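Local coordinates for DUF4973 domain-containing protein (Bacteroides thetaiotaomicron, PDB 4QNI) that is of unknown function but is probably a lipoprotein that acts as an auxiliary nutrient-binding protein, at residues Asn182-Gly187 and Thr304-His309; Ile216-Gly221 and Ile235-Asn240; Arg231-Lys236 and Tyr294-Ile299. All coordinates share one frame; numbering follows the deposited sequence.

Interaction 1: residues Asn182-Gly187 and Thr304-His309; sequences NKVVTG and TIIRYH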
loop_
_atom_site.group_PDB
_atom_site.type_symbol
_atom_site.label_atom_id
_atom_site.label_comp_id
_atom_site.label_asym_id
_atom_site.label_seq_id
_atom_site.Cartn_x
_atom_site.Cartn_y
_atom_site.Cartn_z
ATOM N N ASN A 182 -32.725 14.181 -6.213
ATOM C CA ASN A 182 -33.597 13.557 -5.223
ATOM C C ASN A 182 -33.990 14.631 -4.232
ATOM O O ASN A 182 -33.145 15.115 -3.470
ATOM C CB ASN A 182 -32.910 12.370 -4.524
ATOM C CG ASN A 182 -32.635 11.197 -5.418
ATOM O OD1 ASN A 182 -33.467 10.326 -5.593
ATOM N ND2 ASN A 182 -31.465 11.144 -6.010
ATOM N N LYS A 183 -35.250 15.060 -4.285
ATOM C CA LYS A 183 -35.768 16.086 -3.390
ATOM C C LYS A 183 -36.863 15.478 -2.529
ATOM O O LYS A 183 -37.447 14.485 -2.941
ATOM C CB LYS A 183 -36.283 17.298 -4.197
ATOM C CG LYS A 183 -35.159 18.093 -4.851
ATOM C CD LYS A 183 -35.692 19.049 -5.884
ATOM C CE LYS A 183 -34.615 19.966 -6.405
ATOM N NZ LYS A 183 -35.069 21.381 -6.399
ATOM N N VAL A 184 -37.113 16.037 -1.326
ATOM C CA VAL A 184 -38.122 15.550 -0.396
ATOM C C VAL A 184 -39.372 16.435 -0.494
ATOM O O VAL A 184 -39.278 17.662 -0.374
ATOM C CB VAL A 184 -37.563 15.493 1.065
ATOM C CG1 VAL A 184 -38.647 15.128 2.088
ATOM C CG2 VAL A 184 -36.375 14.537 1.180
ATOM N N VAL A 185 -40.547 15.810 -0.672
ATOM C CA VAL A 185 -41.827 16.516 -0.703
ATOM C C VAL A 185 -42.206 16.810 0.759
ATOM O O VAL A 185 -42.482 15.903 1.538
ATOM C CB VAL A 185 -42.924 15.753 -1.485
ATOM C CG1 VAL A 185 -44.249 16.519 -1.450
ATOM C CG2 VAL A 185 -42.491 15.500 -2.927
ATOM N N THR A 186 -42.187 18.094 1.097
ATOM C CA THR A 186 -42.361 18.749 2.395
ATOM C C THR A 186 -43.844 19.012 2.741
ATOM O O THR A 186 -44.224 18.998 3.917
ATOM C CB THR A 186 -41.501 20.025 2.295
ATOM O OG1 THR A 186 -40.239 19.755 2.901
ATOM C CG2 THR A 186 -42.169 21.318 2.812
ATOM N N GLY A 187 -44.640 19.274 1.715
ATOM C CA GLY A 187 -46.062 19.567 1.827
ATOM C C GLY A 187 -46.656 19.909 0.481
ATOM O O GLY A 187 -46.052 19.621 -0.551
ATOM N N THR A 304 -42.835 6.296 9.720
ATOM C CA THR A 304 -41.950 7.316 9.145
ATOM C C THR A 304 -42.014 7.181 7.636
ATOM O O THR A 304 -41.622 6.147 7.088
ATOM C CB THR A 304 -40.510 7.194 9.683
ATOM O OG1 THR A 304 -40.525 7.306 11.100
ATOM C CG2 THR A 304 -39.572 8.259 9.094
ATOM N N ILE A 305 -42.549 8.209 6.976
ATOM C CA ILE A 305 -42.706 8.273 5.520
ATOM C C ILE A 305 -41.956 9.507 4.980
ATOM O O ILE A 305 -42.307 10.647 5.322
ATOM C CB ILE A 305 -44.215 8.298 5.078
ATOM C CG1 ILE A 305 -45.194 7.416 5.927
ATOM C CG2 ILE A 305 -44.401 8.109 3.590
ATOM C CD1 ILE A 305 -44.983 5.839 5.985
ATOM N N ILE A 306 -40.938 9.268 4.130
ATOM C CA ILE A 306 -40.145 10.295 3.446
ATOM C C ILE A 306 -40.456 10.202 1.959
ATOM O O ILE A 306 -39.958 9.297 1.281
ATOM C CB ILE A 306 -38.621 10.188 3.713
ATOM C CG1 ILE A 306 -38.303 9.982 5.208
ATOM C CG2 ILE A 306 -37.885 11.407 3.121
ATOM C CD1 ILE A 306 -36.964 9.412 5.455
ATOM N N ARG A 307 -41.288 11.130 1.464
ATOM C CA ARG A 307 -41.697 11.162 0.065
ATOM C C ARG A 307 -40.643 11.861 -0.793
ATOM O O ARG A 307 -40.383 13.059 -0.632
ATOM C CB ARG A 307 -43.063 11.824 -0.091
ATOM C CG ARG A 307 -43.579 11.734 -1.515
ATOM C CD ARG A 307 -45.086 11.782 -1.534
ATOM N NE ARG A 307 -45.639 11.510 -2.860
ATOM C CZ ARG A 307 -45.823 10.298 -3.370
ATOM N NH1 ARG A 307 -45.466 9.218 -2.680
ATOM N NH2 ARG A 307 -46.365 10.153 -4.570
ATOM N N TYR A 308 -40.031 11.099 -1.706
ATOM C CA TYR A 308 -39.003 11.627 -2.597
ATOM C C TYR A 308 -39.521 11.930 -3.968
ATOM O O TYR A 308 -40.384 11.211 -4.472
ATOM C CB TYR A 308 -37.850 10.633 -2.743
ATOM C CG TYR A 308 -36.972 10.546 -1.521
ATOM C CD1 TYR A 308 -35.981 11.491 -1.286
ATOM C CD2 TYR A 308 -37.116 9.505 -0.609
ATOM C CE1 TYR A 308 -35.151 11.407 -0.177
ATOM C CE2 TYR A 308 -36.294 9.412 0.510
ATOM C CZ TYR A 308 -35.310 10.367 0.723
ATOM O OH TYR A 308 -34.478 10.304 1.816
ATOM N N HIS A 309 -38.977 12.998 -4.575
ATOM C CA HIS A 309 -39.175 13.374 -5.955
ATOM C C HIS A 309 -37.850 13.120 -6.678
ATOM O O HIS A 309 -36.849 13.780 -6.404
ATOM C CB HIS A 309 -39.669 14.820 -6.122
ATOM C CG HIS A 309 -40.058 15.171 -7.535
ATOM N ND1 HIS A 309 -40.408 16.464 -7.882
ATOM C CD2 HIS A 309 -40.152 14.386 -8.639
ATOM C CE1 HIS A 309 -40.696 16.426 -9.176
ATOM N NE2 HIS A 309 -40.548 15.198 -9.675
HETATM O O HOH W 1 -42.486 13.510 3.215
#

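Interaction 2: residues Ile216-Gly221 and Ile235-Asn240; sequences IFTYAG and IKFAFN. With EDO (1,2-ethanediol), chain E.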
loop_
_atom_site.group_PDB
_atom_site.type_symbol
_atom_site.label_atom_id
_atom_site.label_comp_id
_atom_site.label_asym_id
_atom_site.label_seq_id
_atom_site.Cartn_x
_atom_site.Cartn_y
_atom_site.Cartn_z
ATOM N N ILE A 216 -34.778 -3.058 -17.777
ATOM C CA ILE A 216 -33.883 -3.031 -16.624
ATOM C C ILE A 216 -34.727 -2.627 -15.430
ATOM O O ILE A 216 -35.901 -2.234 -15.591
ATOM C CB ILE A 216 -32.671 -2.038 -16.842
ATOM C CG1 ILE A 216 -33.120 -0.564 -16.989
ATOM C CG2 ILE A 216 -31.758 -2.474 -18.005
ATOM C CD1 ILE A 216 -31.927 0.506 -16.870
ATOM N N PHE A 217 -34.117 -2.638 -14.249
ATOM C CA PHE A 217 -34.697 -1.959 -13.110
ATOM C C PHE A 217 -33.568 -1.187 -12.386
ATOM O O PHE A 217 -32.379 -1.512 -12.523
ATOM C CB PHE A 217 -35.530 -2.859 -12.154
ATOM C CG PHE A 217 -34.715 -3.676 -11.179
ATOM C CD1 PHE A 217 -34.242 -3.113 -9.998
ATOM C CD2 PHE A 217 -34.411 -5.010 -11.451
ATOM C CE1 PHE A 217 -33.461 -3.854 -9.124
ATOM C CE2 PHE A 217 -33.623 -5.748 -10.583
ATOM C CZ PHE A 217 -33.153 -5.166 -9.424
ATOM N N THR A 218 -33.952 -0.139 -11.661
ATOM C CA THR A 218 -33.065 0.561 -10.733
ATOM C C THR A 218 -33.777 0.496 -9.383
ATOM O O THR A 218 -35.004 0.298 -9.347
ATOM C CB THR A 218 -32.777 2.032 -11.139
ATOM O OG1 THR A 218 -33.911 2.840 -10.801
ATOM C CG2 THR A 218 -32.308 2.237 -12.623
ATOM N N TYR A 219 -33.069 0.686 -8.288
ATOM C CA TYR A 219 -33.777 0.889 -7.039
ATOM C C TYR A 219 -34.315 2.346 -7.050
ATOM O O TYR A 219 -33.756 3.198 -7.747
ATOM C CB TYR A 219 -32.902 0.604 -5.813
ATOM C CG TYR A 219 -32.541 -0.860 -5.710
ATOM C CD1 TYR A 219 -33.508 -1.814 -5.409
ATOM C CD2 TYR A 219 -31.247 -1.297 -5.969
ATOM C CE1 TYR A 219 -33.204 -3.169 -5.410
ATOM C CE2 TYR A 219 -30.921 -2.648 -5.923
ATOM C CZ TYR A 219 -31.905 -3.580 -5.648
ATOM O OH TYR A 219 -31.590 -4.907 -5.576
ATOM N N ALA A 220 -35.433 2.598 -6.348
ATOM C CA ALA A 220 -36.048 3.921 -6.277
ATOM C C ALA A 220 -35.116 4.932 -5.609
ATOM O O ALA A 220 -34.550 4.654 -4.554
ATOM C CB ALA A 220 -37.377 3.838 -5.533
ATOM N N GLY A 221 -34.920 6.062 -6.271
ATOM C CA GLY A 221 -34.055 7.141 -5.818
ATOM C C GLY A 221 -32.717 6.776 -5.200
ATOM O O GLY A 221 -31.816 6.274 -5.877
ATOM N N ILE A 235 -37.784 0.004 -9.493
ATOM C CA ILE A 235 -38.387 0.837 -10.535
ATOM C C ILE A 235 -37.969 0.263 -11.904
ATOM O O ILE A 235 -36.791 0.276 -12.244
ATOM C CB ILE A 235 -37.987 2.340 -10.368
ATOM C CG1 ILE A 235 -38.263 2.887 -8.937
ATOM C CG2 ILE A 235 -38.630 3.210 -11.459
ATOM C CD1 ILE A 235 -39.745 2.683 -8.304
ATOM N N LYS A 236 -38.944 -0.234 -12.670
ATOM C CA LYS A 236 -38.729 -0.860 -13.976
ATOM C C LYS A 236 -38.633 0.149 -15.078
ATOM O O LYS A 236 -39.430 1.087 -15.117
ATOM C CB LYS A 236 -39.863 -1.842 -14.300
ATOM C CG LYS A 236 -39.859 -3.111 -13.453
ATOM C CD LYS A 236 -41.152 -3.933 -13.619
ATOM C CE LYS A 236 -41.356 -4.554 -14.992
ATOM N NZ LYS A 236 -42.730 -5.116 -15.163
ATOM N N PHE A 237 -37.656 -0.049 -15.991
ATOM C CA PHE A 237 -37.434 0.784 -17.190
ATOM C C PHE A 237 -37.491 -0.098 -18.433
ATOM O O PHE A 237 -36.637 -0.972 -18.621
ATOM C CB PHE A 237 -36.097 1.538 -17.124
ATOM C CG PHE A 237 -36.024 2.634 -16.084
ATOM C CD1 PHE A 237 -35.826 2.329 -14.737
ATOM C CD2 PHE A 237 -36.038 3.979 -16.463
ATOM C CE1 PHE A 237 -35.731 3.349 -13.778
ATOM C CE2 PHE A 237 -35.918 4.999 -15.502
ATOM C CZ PHE A 237 -35.810 4.678 -14.166
ATOM N N ALA A 238 -38.531 0.098 -19.245
ATOM C CA ALA A 238 -38.761 -0.670 -20.476
ATOM C C ALA A 238 -38.459 0.237 -21.651
ATOM O O ALA A 238 -39.034 1.303 -21.729
ATOM C CB ALA A 238 -40.203 -1.181 -20.523
ATOM N N PHE A 239 -37.537 -0.166 -22.539
ATOM C CA PHE A 239 -37.073 0.613 -23.700
ATOM C C PHE A 239 -37.909 0.247 -24.883
ATOM O O PHE A 239 -37.827 -0.878 -25.344
ATOM C CB PHE A 239 -35.563 0.345 -23.948
ATOM C CG PHE A 239 -34.744 0.791 -22.754
ATOM C CD1 PHE A 239 -34.602 -0.032 -21.639
ATOM C CD2 PHE A 239 -34.145 2.049 -22.731
ATOM C CE1 PHE A 239 -33.911 0.415 -20.509
ATOM C CE2 PHE A 239 -33.451 2.495 -21.606
ATOM C CZ PHE A 239 -33.331 1.671 -20.500
ATOM N N ASN A 240 -38.761 1.160 -25.341
ATOM C CA ASN A 240 -39.711 0.906 -26.434
ATOM C C ASN A 240 -39.132 1.316 -27.783
ATOM O O ASN A 240 -39.712 2.131 -28.511
ATOM C CB ASN A 240 -41.023 1.627 -26.142
ATOM C CG ASN A 240 -41.623 1.232 -24.819
ATOM O OD1 ASN A 240 -41.724 0.049 -24.483
ATOM N ND2 ASN A 240 -42.020 2.212 -24.037
HETATM C C1 EDO E . -33.289 5.904 -11.168
HETATM O O1 EDO E . -34.669 5.786 -10.891
HETATM C C2 EDO E . -32.768 7.242 -10.673
HETATM O O2 EDO E . -32.745 7.259 -9.258
#

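Interaction 3: residues Arg231-Lys236 and Tyr294-Ile299; sequences RKYKIK and YYFNYI. With EDO (1,2-ethanediol), chain E; EDO (1,2-ethanediol), chain G.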
loop_
_atom_site.group_PDB
_atom_site.type_symbol
_atom_site.label_atom_id
_atom_site.label_comp_id
_atom_site.label_asym_id
_atom_site.label_seq_id
_atom_site.Cartn_x
_atom_site.Cartn_y
_atom_site.Cartn_z
ATOM N N ARG A 231 -35.809 -4.614 -2.115
ATOM C CA ARG A 231 -36.831 -5.344 -2.878
ATOM C C ARG A 231 -38.191 -4.627 -2.896
ATOM O O ARG A 231 -38.967 -4.811 -3.838
ATOM C CB ARG A 231 -36.952 -6.789 -2.350
ATOM C CG ARG A 231 -35.647 -7.606 -2.493
ATOM C CD ARG A 231 -35.692 -8.879 -1.661
ATOM N NE ARG A 231 -34.496 -9.725 -1.768
ATOM C CZ ARG A 231 -33.404 -9.612 -1.005
ATOM N NH1 ARG A 231 -33.296 -8.621 -0.125
ATOM N NH2 ARG A 231 -32.389 -10.465 -1.152
ATOM N N LYS A 232 -38.454 -3.782 -1.891
ATOM C CA LYS A 232 -39.675 -2.984 -1.810
ATOM C C LYS A 232 -39.606 -1.770 -2.771
ATOM O O LYS A 232 -40.634 -1.144 -3.025
ATOM C CB LYS A 232 -39.871 -2.479 -0.352
ATOM C CG LYS A 232 -40.939 -3.200 0.469
ATOM C CD LYS A 232 -41.159 -2.563 1.873
ATOM C CE LYS A 232 -42.135 -1.388 1.902
ATOM N NZ LYS A 232 -42.583 -1.044 3.285
ATOM N N TYR A 233 -38.404 -1.440 -3.299
ATOM C CA TYR A 233 -38.197 -0.227 -4.100
ATOM C C TYR A 233 -37.633 -0.442 -5.539
ATOM O O TYR A 233 -36.796 0.356 -5.981
ATOM C CB TYR A 233 -37.276 0.710 -3.301
ATOM C CG TYR A 233 -37.837 1.015 -1.928
ATOM C CD1 TYR A 233 -38.874 1.935 -1.765
ATOM C CD2 TYR A 233 -37.372 0.345 -0.797
ATOM C CE1 TYR A 233 -39.416 2.196 -0.513
ATOM C CE2 TYR A 233 -37.912 0.599 0.465
ATOM C CZ TYR A 233 -38.938 1.520 0.599
ATOM O OH TYR A 233 -39.490 1.772 1.831
ATOM N N LYS A 234 -38.160 -1.431 -6.302
ATOM C CA LYS A 234 -37.693 -1.644 -7.686
ATOM C C LYS A 234 -38.497 -0.821 -8.706
ATOM O O LYS A 234 -39.725 -0.954 -8.804
ATOM C CB LYS A 234 -37.718 -3.127 -8.080
ATOM C CG LYS A 234 -36.778 -3.975 -7.226
ATOM C CD LYS A 234 -37.150 -5.442 -7.285
ATOM C CE LYS A 234 -36.577 -6.143 -8.490
ATOM N NZ LYS A 234 -37.179 -7.482 -8.624
ATOM N N ILE A 235 -37.784 0.004 -9.493
ATOM C CA ILE A 235 -38.387 0.837 -10.535
ATOM C C ILE A 235 -37.969 0.263 -11.904
ATOM O O ILE A 235 -36.791 0.276 -12.244
ATOM C CB ILE A 235 -37.987 2.340 -10.368
ATOM C CG1 ILE A 235 -38.263 2.887 -8.937
ATOM C CG2 ILE A 235 -38.630 3.210 -11.459
ATOM C CD1 ILE A 235 -39.745 2.683 -8.304
ATOM N N LYS A 236 -38.944 -0.234 -12.670
ATOM C CA LYS A 236 -38.729 -0.860 -13.976
ATOM C C LYS A 236 -38.633 0.149 -15.078
ATOM O O LYS A 236 -39.430 1.087 -15.117
ATOM C CB LYS A 236 -39.863 -1.842 -14.300
ATOM C CG LYS A 236 -39.859 -3.111 -13.453
ATOM C CD LYS A 236 -41.152 -3.933 -13.619
ATOM C CE LYS A 236 -41.356 -4.554 -14.992
ATOM N NZ LYS A 236 -42.730 -5.116 -15.163
ATOM N N TYR A 294 -40.509 10.935 -11.292
ATOM C CA TYR A 294 -41.416 10.154 -10.461
ATOM C C TYR A 294 -41.257 10.491 -8.966
ATOM O O TYR A 294 -40.272 11.113 -8.519
ATOM C CB TYR A 294 -41.281 8.629 -10.709
ATOM C CG TYR A 294 -39.973 8.020 -10.265
ATOM C CD1 TYR A 294 -39.796 7.574 -8.955
ATOM C CD2 TYR A 294 -38.946 7.793 -11.172
ATOM C CE1 TYR A 294 -38.597 6.989 -8.543
ATOM C CE2 TYR A 294 -37.733 7.230 -10.769
ATOM C CZ TYR A 294 -37.573 6.807 -9.457
ATOM O OH TYR A 294 -36.400 6.226 -9.059
ATOM N N TYR A 295 -42.264 10.053 -8.215
ATOM C CA TYR A 295 -42.391 10.193 -6.776
ATOM C C TYR A 295 -42.566 8.832 -6.099
ATOM O O TYR A 295 -43.262 7.974 -6.642
ATOM C CB TYR A 295 -43.617 11.034 -6.456
ATOM C CG TYR A 295 -43.567 12.463 -6.918
ATOM C CD1 TYR A 295 -44.010 12.819 -8.191
ATOM C CD2 TYR A 295 -43.214 13.484 -6.042
ATOM C CE1 TYR A 295 -44.026 14.153 -8.605
ATOM C CE2 TYR A 295 -43.261 14.819 -6.432
ATOM C CZ TYR A 295 -43.651 15.149 -7.722
ATOM O OH TYR A 295 -43.692 16.460 -8.115
ATOM N N PHE A 296 -42.028 8.664 -4.882
ATOM C CA PHE A 296 -42.239 7.442 -4.097
ATOM C C PHE A 296 -42.017 7.732 -2.622
ATOM O O PHE A 296 -41.335 8.701 -2.283
ATOM C CB PHE A 296 -41.330 6.278 -4.574
ATOM C CG PHE A 296 -39.908 6.341 -4.080
ATOM C CD1 PHE A 296 -38.974 7.159 -4.704
ATOM C CD2 PHE A 296 -39.500 5.584 -2.982
ATOM C CE1 PHE A 296 -37.660 7.220 -4.244
ATOM C CE2 PHE A 296 -38.185 5.650 -2.517
ATOM C CZ PHE A 296 -37.270 6.457 -3.163
ATOM N N ASN A 297 -42.527 6.847 -1.755
ATOM C CA ASN A 297 -42.360 6.948 -0.310
ATOM C C ASN A 297 -41.323 5.962 0.189
ATOM O O ASN A 297 -41.453 4.754 -0.035
ATOM C CB ASN A 297 -43.686 6.683 0.421
ATOM C CG ASN A 297 -44.803 7.652 0.121
ATOM O OD1 ASN A 297 -44.597 8.859 -0.009
ATOM N ND2 ASN A 297 -46.026 7.147 0.079
ATOM N N TYR A 298 -40.278 6.464 0.841
ATOM C CA TYR A 298 -39.308 5.601 1.485
ATOM C C TYR A 298 -39.763 5.485 2.949
ATOM O O TYR A 298 -40.132 6.500 3.553
ATOM C CB TYR A 298 -37.861 6.098 1.346
ATOM C CG TYR A 298 -36.892 5.188 2.065
ATOM C CD1 TYR A 298 -36.695 3.877 1.643
ATOM C CD2 TYR A 298 -36.251 5.599 3.234
ATOM C CE1 TYR A 298 -35.889 2.997 2.364
ATOM C CE2 TYR A 298 -35.408 4.735 3.940
ATOM C CZ TYR A 298 -35.239 3.434 3.505
ATOM O OH TYR A 298 -34.426 2.569 4.200
ATOM N N ILE A 299 -39.796 4.240 3.491
ATOM C CA ILE A 299 -40.244 3.966 4.854
ATOM C C ILE A 299 -39.061 3.341 5.630
ATOM O O ILE A 299 -38.816 2.135 5.513
ATOM C CB ILE A 299 -41.553 3.089 4.875
ATOM C CG1 ILE A 299 -42.691 3.701 3.997
ATOM C CG2 ILE A 299 -42.072 2.873 6.294
ATOM C CD1 ILE A 299 -42.858 3.020 2.629
HETATM C C1 EDO E . -33.289 5.904 -11.168
HETATM O O1 EDO E . -34.669 5.786 -10.891
HETATM C C2 EDO E . -32.768 7.242 -10.673
HETATM O O2 EDO E . -32.745 7.259 -9.258
HETATM C C1 EDO G . -37.780 -8.380 -11.831
HETATM O O1 EDO G . -36.447 -8.228 -11.360
HETATM C C2 EDO G . -37.970 -9.764 -12.491
HETATM O O2 EDO G . -38.171 -10.753 -11.487
#

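Interaction 1: residues Asn182-Gly187 and Thr304-His309
Val-184 packs both of its methyls against the strand that carries Tyr-308. Its CG2 lies 3.6 Å from Tyr-308 CE1 and meets that ring obliquely. Its CG1 is anti to the backbone N (chi1 174°) and meets Ile-306 CG2 at 3.9 Å. An alanine here would probably leave Tyr-308 CE1 and Ile-306 CG2 without these methyl partners and open a gap on that face of the sheet. Val-185 and Arg-307 lie side by side and point the same way, with Val-185 CB 4.1 Å from Arg-307 CG. The arginine chain runs extended from CG to NE, and its NH1 bonds to Gly-258 O and Asn-297 OD1. CG of His-309 is anti to its backbone N (chi1 -172°), and the ring bonds through NE2 to Asp-293 and through ND1 to Glu-196. Lys-183 and His-309 form an antiparallel hydrogen-bonded pair; the bond from His-309 N to Lys-183 O measures 2.7 Å. Val-185 N adds a bond of 2.8 Å to Arg-307 O. A water then bridges Val-185 O and Arg-307 N. Pro-280 of the second subunit packs on Ile-306 and Tyr-308. Strand 306-321 lies between strands 180-188 and 282-298, and strand 194-196 pairs with the other edge of 180-188.

Interaction 2: residues Ile216-Gly221 and Ile235-Asn240
Ile-216 sends its CG1 into a notch between Phe-237 and Phe-239. The first torsion (chi1 64°) sets CG1 between the backbone N and the carbonyl carbon. There it meets Phe-237 CB at 3.6 Å and, at the edge of the Phe-239 ring and in its plane, CE1 at 3.7 Å. Thr-218 makes the next bump on the same face. Its OG1 comes within 3.5 Å of Phe-237 CE1, with CG2 also near, so both branches of the threonine rest against the CE1 corner of the ring. Further on, Ile-235 makes the bump: its CG1 rests against CA and CB of Ala-220, 3.6 Å from each, and its CD1 lies near CB. Phe-217 projects from the opposite face, where only its CB stays close, near Ile-235 O. Its ring stacks with Tyr-209 and makes a cation-pi contact with Lys-234.

The backbones hold these shapes in antiparallel register. Ile-216 pairs with Phe-237 and Thr-218 with Ile-235, each through two hydrogen bonds. Phe-237 N to Ile-216 O is one of them, at 2.8 Å and almost straight.

Thr-218 OG1 is the polar side-chain atom in this buried, mostly apolar contact, and it has two bonds. It gives one of 3.1 Å to Tyr-219 O, from above the carbonyl plane. It also receives a weak bond from O1 of a bound 1,2-ethanediol, at 3.0 Å. The diol, probably from the crystallisation liquor, also bonds through O1 to Tyr-294 OH. A small polar molecule can thus be held between Thr-218 and Tyr-294, beside the edge of the Phe-237 ring.

Interaction 3: residues Arg231-Lys236 and Tyr294-Ile299
Tyr-233, Phe-296 and Tyr-298 form an aromatic cluster where the start of strand 234-240 faces the end of strand 282-298. The Tyr-233 side chain crosses those of Phe-296 and Tyr-298 at about a right angle. With CG anti to the backbone N (chi1 178°), the Tyr-298 ring reaches Tyr-233. Tyr-298 CD1 sits over one face of the Tyr-233 ring, 3.4 Å from Tyr-233 CZ. The planes of these two rings are turned 49° apart. Phe-296 CE2 meets Tyr-233 CD1 obliquely, at 3.9 Å. Asn-297 O lies in the plane of the Tyr-233 ring at its edge, 3.3 Å from CE1. The phenol oxygen is fixed too: Ile-299 N donates to Tyr-233 OH across 3.0 Å.

The two strands are not neighbours in the large antiparallel sheet of the C-terminal family region. Strands 244-250 and 260-275 come between them in the sheet order. That their side chains still meet, with no backbone pairing between the segments, is consistent with a strongly curled sheet.

Further along, away from the cluster, Ile-235 packs on Tyr-294. Its CG2 lies over one face of the ring, and its CG1 is 3.8 Å from Tyr-294 OH. That hydroxyl shares a hydrogen bond of 2.6 Å with O1 of a bound 1,2-ethanediol, and Gly-221 N bonds to it as well. At the other end, Lys-232 NZ passes 4.1 Å from Ile-299 CD1 and has a long, weak ion pair with Glu-256. Lys-234 NZ forms a salt bridge with Asp-131 and Arg-231 one with Glu-134, both in the N-terminal DUF4973 range.

All three interactions are built on strands of one antiparallel sheet of the C-terminal family region. Along the chain, interactions 2 and 3 are nested inside the loop closed by interaction 1. Interactions 2 and 3 share Ile-235 and Lys-236 on strand 234-240, and their centres are about 10 Å apart. The centres of interactions 1 and 3 are about 12 Å apart, and the two are joined through the adjacent strands 282-298 and 306-321. Interactions 1 and 2 are farther apart, about 20 Å between centres, yet Asn-182 still packs on Gly-221. Interactions 1 and 2 pair neighbouring strands. Interaction 3 joins strands with two others between them, consistent with a curled sheet.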